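Local coordinates for protein phosphoserine aminotransferase (Bacillus circulans, PDB 2C0R) that catalyses the reversible, pyridoxal-phosphate-dependent transamination between phosphoserine and 2-oxoglutarate, the second step of serine biosynthesis, and acts as a homodimer, at residues N87-G92 and N142-H147; D297-F302 and S337-V342. The protein carries 1 engineered substitution. One frame throughout, in Å; residues are numbered along the deposited sequence.

How the interactions relate
Interaction 1 is partly buried, and its centre is about 23 Å from the centre of the chain. Interaction 2 is buried, its centre about 11 Å from the chain's centre and on the opposite side of it. The two share no helix or strand, and their nearest atoms are about 15 Å apart. Residues 87-92 and 142-147 join the end of helix 76-88 to a strand of the seven-stranded sheet. Their contact is mostly apolar, with one side-chain amide hydrogen bond, Asn142 to Gly92, at its exposed end. Residues 297-302 and 337-342 join middle strand 299-303 to the end of strand 334-337 and the loop that follows. There, near the cofactor, backbone pairing, side-chain hydrogen bonds, a sulfur-aromatic contact and a water combine.

Interaction 1: residues N87-G92 and N142-H147; sequences NFLKEG and NAAYLH
Phe88 meets Tyr145 through its CB and not through its ring. That carbon sits 3.7 Å from Tyr145 CD2 and approaches the tyrosine ring obliquely. The Phe88 ring leads away from residues 142-147. Asn87 CB lies over one of its faces. Tyr145 CG stands between the backbone N and the carbonyl carbon (chi1 55°), which turns the ring toward the helix end. Its OH goes beyond this contact to Tyr97 OH. Ala144 CB points toward residues 87-92 and lies 3.3 Å from Phe88 O. Leu89 CD1 reaches the same CB at 4.2 Å. The site is a helix-to-sheet junction in the large mixed sheet of this class-V aminotransferase. Helix 76-88 ends here, and Leu89 is the first residue to leave helical geometry. Tyr145 belongs to strand 143-149, with strand 94-99 as a parallel neighbour. From Phe88 to Gly92 and from Asn142 to Tyr145 the chain runs in nearly opposite directions (167°). At the outer end Asn142 turns its amide toward Gly92, and ND2 donates to Gly92 O at 3.0 Å. The bond is bent (140° at the hydrogen), and the donor stands above the carbonyl plane. Asn142 OD1 is held separately by Thr94 OG1 and Gln140 NE2.

Interaction 2: residues D297-F302 and S337-V342; sequences DMNITF and SIYNAV
Asn299 and Ser337 face each other as an antiparallel non-hydrogen-bonded pair in the three-stranded sheet, CA to CA 4.3 Å. Strand 299-303 is the middle strand, and strand 334-337 ends here. Past the pair, Ile338 N donates to Met298 O at 2.7 Å, nearly straight at 168°. Ser337 CA also lies close to Met298 O, as a CA-H...O contact. Beyond this the chain makes a type I turn, Tyr339 to Val342.

The polar side-chain bonds centre on Asn299 ND2. It donates to Ser337 OG, 2.9 Å away, and to Tyr339 OH, 3.0 Å away. Both acceptors lie close to the amide plane. The bond to the tyrosine is almost linear (174°), and the one to the serine is bent. The amide plane and the Tyr339 ring are 77° apart. Asn299 OD1 accepts from Asn151 ND2, and Tyr339 OH also bonds Ala10 O. Asn151 lines the cofactor pocket, and the Tyr339 side chain is about 6 Å from pyridoxal phosphate at the nearest atoms. A leucine in place of Asn299 would probably leave Ser337 OG and Tyr339 OH without this shared donor and Asn151 ND2 without its acceptor here.

Sulfur and apolar contacts flank these bonds. Met298 SD lies at the edge of the Tyr339 ring, near its plane, a Met-aromatic contact. The bend at chi3 (98°) places CE near Ile338 O. Ile300 CD1 and Ile338 CD1 meet tip to tip at 3.5 Å, tighter than usual for carbons.

One water lies within hydrogen-bonding distance of both Asp297 O and Ile338 O, 2.7 Å from Ile338 O.

Interaction 1: residues N87-G92 and N142-H147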
loop_
_atom_site.group_PDB
_atom_site.type_symbol
_atom_site.label_atom_id
_atom_site.label_comp_id
_atom_site.label_asym_id
_atom_site.label_seq_id
_atom_site.Cartn_x
_atom_site.Cartn_y
_atom_site.Cartn_z
ATOM N N ASN A 87 1.506 17.653 9.143
ATOM C CA ASN A 87 2.616 17.548 10.091
ATOM C C ASN A 87 3.324 18.891 10.294
ATOM O O ASN A 87 3.848 19.083 11.401
ATOM C CB ASN A 87 3.637 16.501 9.642
ATOM C CG ASN A 87 3.215 15.109 10.058
ATOM O OD1 ASN A 87 3.740 14.631 11.064
ATOM N ND2 ASN A 87 2.275 14.503 9.346
ATOM N N PHE A 88 3.351 19.740 9.288
ATOM C CA PHE A 88 4.204 20.942 9.361
ATOM C C PHE A 88 3.488 22.270 9.348
ATOM O O PHE A 88 4.093 23.294 9.666
ATOM C CB PHE A 88 5.158 20.919 8.155
ATOM C CG PHE A 88 5.990 19.662 8.171
ATOM C CD1 PHE A 88 6.049 18.914 6.993
ATOM C CD2 PHE A 88 6.675 19.183 9.277
ATOM C CE1 PHE A 88 6.770 17.747 6.901
ATOM C CE2 PHE A 88 7.417 18.013 9.173
ATOM C CZ PHE A 88 7.471 17.288 7.984
ATOM N N LEU A 89 2.218 22.311 8.954
ATOM C CA LEU A 89 1.565 23.619 8.881
ATOM C C LEU A 89 0.970 23.983 10.230
ATOM O O LEU A 89 0.021 23.307 10.616
ATOM C CB LEU A 89 0.437 23.552 7.841
ATOM C CG LEU A 89 -0.334 24.851 7.587
ATOM C CD1 LEU A 89 0.641 25.978 7.320
ATOM C CD2 LEU A 89 -1.302 24.688 6.419
ATOM N N LYS A 90 1.486 25.005 10.900
ATOM C CA LYS A 90 0.907 25.378 12.190
ATOM C C LYS A 90 0.013 26.591 12.059
ATOM O O LYS A 90 0.119 27.312 11.077
ATOM C CB LYS A 90 2.027 25.625 13.210
ATOM C CG LYS A 90 2.770 24.324 13.581
ATOM N N GLU A 91 -0.899 26.870 12.998
ATOM C CA GLU A 91 -1.693 28.096 12.862
ATOM C C GLU A 91 -0.751 29.295 12.844
ATOM O O GLU A 91 0.281 29.272 13.505
ATOM C CB GLU A 91 -2.685 28.266 13.993
ATOM N N GLY A 92 -1.074 30.339 12.092
ATOM C CA GLY A 92 -0.176 31.476 11.967
ATOM C C GLY A 92 0.936 31.258 10.948
ATOM O O GLY A 92 1.713 32.187 10.678
ATOM N N ASN A 142 5.664 33.880 6.864
ATOM C CA ASN A 142 5.358 32.901 7.914
ATOM C C ASN A 142 5.399 31.495 7.330
ATOM O O ASN A 142 4.640 30.628 7.784
ATOM C CB ASN A 142 4.013 33.261 8.562
ATOM C CG ASN A 142 2.913 33.279 7.497
ATOM O OD1 ASN A 142 3.235 33.225 6.318
ATOM N ND2 ASN A 142 1.659 33.346 7.935
ATOM N N ALA A 143 6.252 31.251 6.325
ATOM C CA ALA A 143 6.219 29.960 5.644
ATOM C C ALA A 143 6.624 28.790 6.558
ATOM O O ALA A 143 7.673 28.869 7.191
ATOM C CB ALA A 143 7.145 29.948 4.421
ATOM N N ALA A 144 5.826 27.724 6.558
ATOM C CA ALA A 144 6.139 26.506 7.271
ATOM C C ALA A 144 7.118 25.675 6.472
ATOM O O ALA A 144 7.902 24.884 6.952
ATOM C CB ALA A 144 4.859 25.706 7.524
ATOM N N TYR A 145 6.976 25.852 5.149
ATOM C CA TYR A 145 7.762 25.045 4.215
ATOM C C TYR A 145 7.525 25.637 2.825
ATOM O O TYR A 145 6.613 26.432 2.664
ATOM C CB TYR A 145 7.418 23.570 4.165
ATOM C CG TYR A 145 6.004 23.152 3.888
ATOM C CD1 TYR A 145 5.488 23.063 2.593
ATOM C CD2 TYR A 145 5.147 22.834 4.941
ATOM C CE1 TYR A 145 4.167 22.684 2.385
ATOM C CE2 TYR A 145 3.835 22.433 4.734
ATOM C CZ TYR A 145 3.347 22.352 3.451
ATOM O OH TYR A 145 2.049 21.954 3.190
ATOM N N LEU A 146 8.372 25.220 1.890
ATOM C CA LEU A 146 8.138 25.508 0.485
ATOM C C LEU A 146 8.025 24.156 -0.223
ATOM O O LEU A 146 8.991 23.393 -0.099
ATOM C CB LEU A 146 9.249 26.340 -0.159
ATOM C CG LEU A 146 9.081 26.501 -1.685
ATOM C CD1 LEU A 146 7.964 27.474 -2.007
ATOM C CD2 LEU A 146 10.386 26.933 -2.319
ATOM N N HIS A 147 6.929 23.891 -0.915
ATOM C CA HIS A 147 6.737 22.636 -1.633
ATOM C C HIS A 147 6.849 22.899 -3.145
ATOM O O HIS A 147 6.243 23.822 -3.645
ATOM C CB HIS A 147 5.354 22.127 -1.293
ATOM C CG HIS A 147 5.006 20.832 -1.950
ATOM N ND1 HIS A 147 4.657 20.729 -3.291
ATOM C CD2 HIS A 147 4.920 19.590 -1.440
ATOM C CE1 HIS A 147 4.408 19.437 -3.544
ATOM N NE2 HIS A 147 4.560 18.718 -2.437
#

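Interaction 2: residues D297-F302 and S337-V342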
loop_
_atom_site.group_PDB
_atom_site.type_symbol
_atom_site.label_atom_id
_atom_site.label_comp_id
_atom_site.label_asym_id
_atom_site.label_seq_id
_atom_site.Cartn_x
_atom_site.Cartn_y
_atom_site.Cartn_z
ATOM N N ASP A 297 12.855 15.132 -18.885
ATOM C CA ASP A 297 13.507 13.945 -19.420
ATOM C C ASP A 297 12.764 12.689 -18.975
ATOM O O ASP A 297 13.241 11.619 -19.335
ATOM C CB ASP A 297 14.961 13.800 -19.003
ATOM C CG ASP A 297 15.892 14.575 -19.939
ATOM O OD1 ASP A 297 15.422 15.278 -20.860
ATOM O OD2 ASP A 297 17.114 14.492 -19.741
ATOM N N MET A 298 11.679 12.805 -18.249
ATOM C CA MET A 298 10.917 11.653 -17.781
ATOM C C MET A 298 9.584 11.525 -18.509
ATOM O O MET A 298 9.119 10.417 -18.720
ATOM C CB MET A 298 10.622 11.774 -16.268
ATOM C CG MET A 298 11.900 11.715 -15.418
ATOM S SD MET A 298 12.441 10.025 -15.125
ATOM C CE MET A 298 13.706 9.818 -16.385
ATOM N N ASN A 299 8.920 12.642 -18.793
ATOM C CA ASN A 299 7.610 12.605 -19.457
ATOM C C ASN A 299 7.646 13.638 -20.589
ATOM O O ASN A 299 7.629 14.827 -20.311
ATOM C CB ASN A 299 6.416 12.893 -18.514
ATOM C CG ASN A 299 6.474 12.055 -17.248
ATOM O OD1 ASN A 299 7.031 12.473 -16.235
ATOM N ND2 ASN A 299 5.868 10.871 -17.326
ATOM N N ILE A 300 7.710 13.124 -21.812
ATOM C CA ILE A 300 7.781 14.020 -22.962
ATOM C C ILE A 300 6.417 14.190 -23.564
ATOM O O ILE A 300 5.789 13.250 -24.031
ATOM C CB ILE A 300 8.747 13.434 -23.982
ATOM C CG1 ILE A 300 10.143 13.301 -23.377
ATOM C CG2 ILE A 300 8.694 14.244 -25.262
ATOM C CD1 ILE A 300 11.192 12.836 -24.373
ATOM N N THR A 301 5.957 15.437 -23.536
ATOM C CA THR A 301 4.588 15.677 -24.005
ATOM C C THR A 301 4.643 16.415 -25.320
ATOM O O THR A 301 5.497 17.267 -25.578
ATOM C CB THR A 301 3.805 16.451 -22.944
ATOM O OG1 THR A 301 4.598 17.608 -22.594
ATOM C CG2 THR A 301 3.630 15.589 -21.682
ATOM N N PHE A 302 3.715 16.019 -26.193
ATOM C CA PHE A 302 3.678 16.651 -27.513
ATOM C C PHE A 302 2.281 16.507 -28.118
ATOM O O PHE A 302 1.447 15.738 -27.646
ATOM C CB PHE A 302 4.768 16.079 -28.432
ATOM C CG PHE A 302 4.739 14.582 -28.685
ATOM C CD1 PHE A 302 4.321 14.135 -29.927
ATOM C CD2 PHE A 302 5.103 13.666 -27.729
ATOM C CE1 PHE A 302 4.296 12.779 -30.202
ATOM C CE2 PHE A 302 5.084 12.304 -28.006
ATOM C CZ PHE A 302 4.669 11.859 -29.258
ATOM N N SER A 337 6.337 8.470 -21.623
ATOM C CA SER A 337 6.988 8.389 -20.311
ATOM C C SER A 337 8.189 7.461 -20.389
ATOM O O SER A 337 8.033 6.335 -20.898
ATOM C CB SER A 337 5.952 7.919 -19.285
ATOM O OG SER A 337 4.902 8.872 -19.174
ATOM N N ILE A 338 9.331 7.992 -19.959
ATOM C CA ILE A 338 10.596 7.350 -20.306
ATOM C C ILE A 338 11.481 7.232 -19.078
ATOM O O ILE A 338 12.687 7.474 -19.065
ATOM C CB ILE A 338 11.302 8.085 -21.457
ATOM C CG1 ILE A 338 11.383 9.594 -21.186
ATOM C CG2 ILE A 338 10.612 7.795 -22.787
ATOM C CD1 ILE A 338 12.259 10.256 -22.282
ATOM N N TYR A 339 10.797 6.809 -17.989
ATOM C CA TYR A 339 11.448 6.542 -16.731
ATOM C C TYR A 339 12.650 5.631 -16.866
ATOM O O TYR A 339 12.825 5.032 -17.918
ATOM C CB TYR A 339 10.441 5.838 -15.800
ATOM C CG TYR A 339 9.197 6.667 -15.618
ATOM C CD1 TYR A 339 7.950 6.175 -15.952
ATOM C CD2 TYR A 339 9.268 7.943 -15.091
ATOM C CE1 TYR A 339 6.810 6.901 -15.783
ATOM C CE2 TYR A 339 8.124 8.712 -14.907
ATOM C CZ TYR A 339 6.918 8.190 -15.269
ATOM O OH TYR A 339 5.768 8.914 -15.088
ATOM N N ASN A 340 13.456 5.553 -15.794
ATOM C CA ASN A 340 14.722 4.843 -15.887
ATOM C C ASN A 340 14.685 3.503 -16.608
ATOM O O ASN A 340 15.538 3.253 -17.463
ATOM C CB ASN A 340 15.344 4.478 -14.533
ATOM C CG ASN A 340 15.774 5.656 -13.671
ATOM O OD1 ASN A 340 15.847 6.796 -14.112
ATOM N ND2 ASN A 340 16.030 5.374 -12.387
ATOM N N ALA A 341 13.708 2.660 -16.300
ATOM C CA ALA A 341 13.667 1.310 -16.819
ATOM C C ALA A 341 13.120 1.240 -18.235
ATOM O O ALA A 341 13.256 0.161 -18.834
ATOM C CB ALA A 341 12.811 0.408 -15.926
ATOM N N VAL A 342 12.607 2.299 -18.821
ATOM C CA VAL A 342 12.188 2.250 -20.239
ATOM C C VAL A 342 13.463 2.155 -21.070
ATOM O O VAL A 342 14.326 3.044 -20.960
ATOM C CB VAL A 342 11.357 3.498 -20.582
ATOM C CG1 VAL A 342 11.043 3.459 -22.073
ATOM C CG2 VAL A 342 10.083 3.553 -19.742
HETATM O O HOH W 1 14.525 9.214 -20.062
#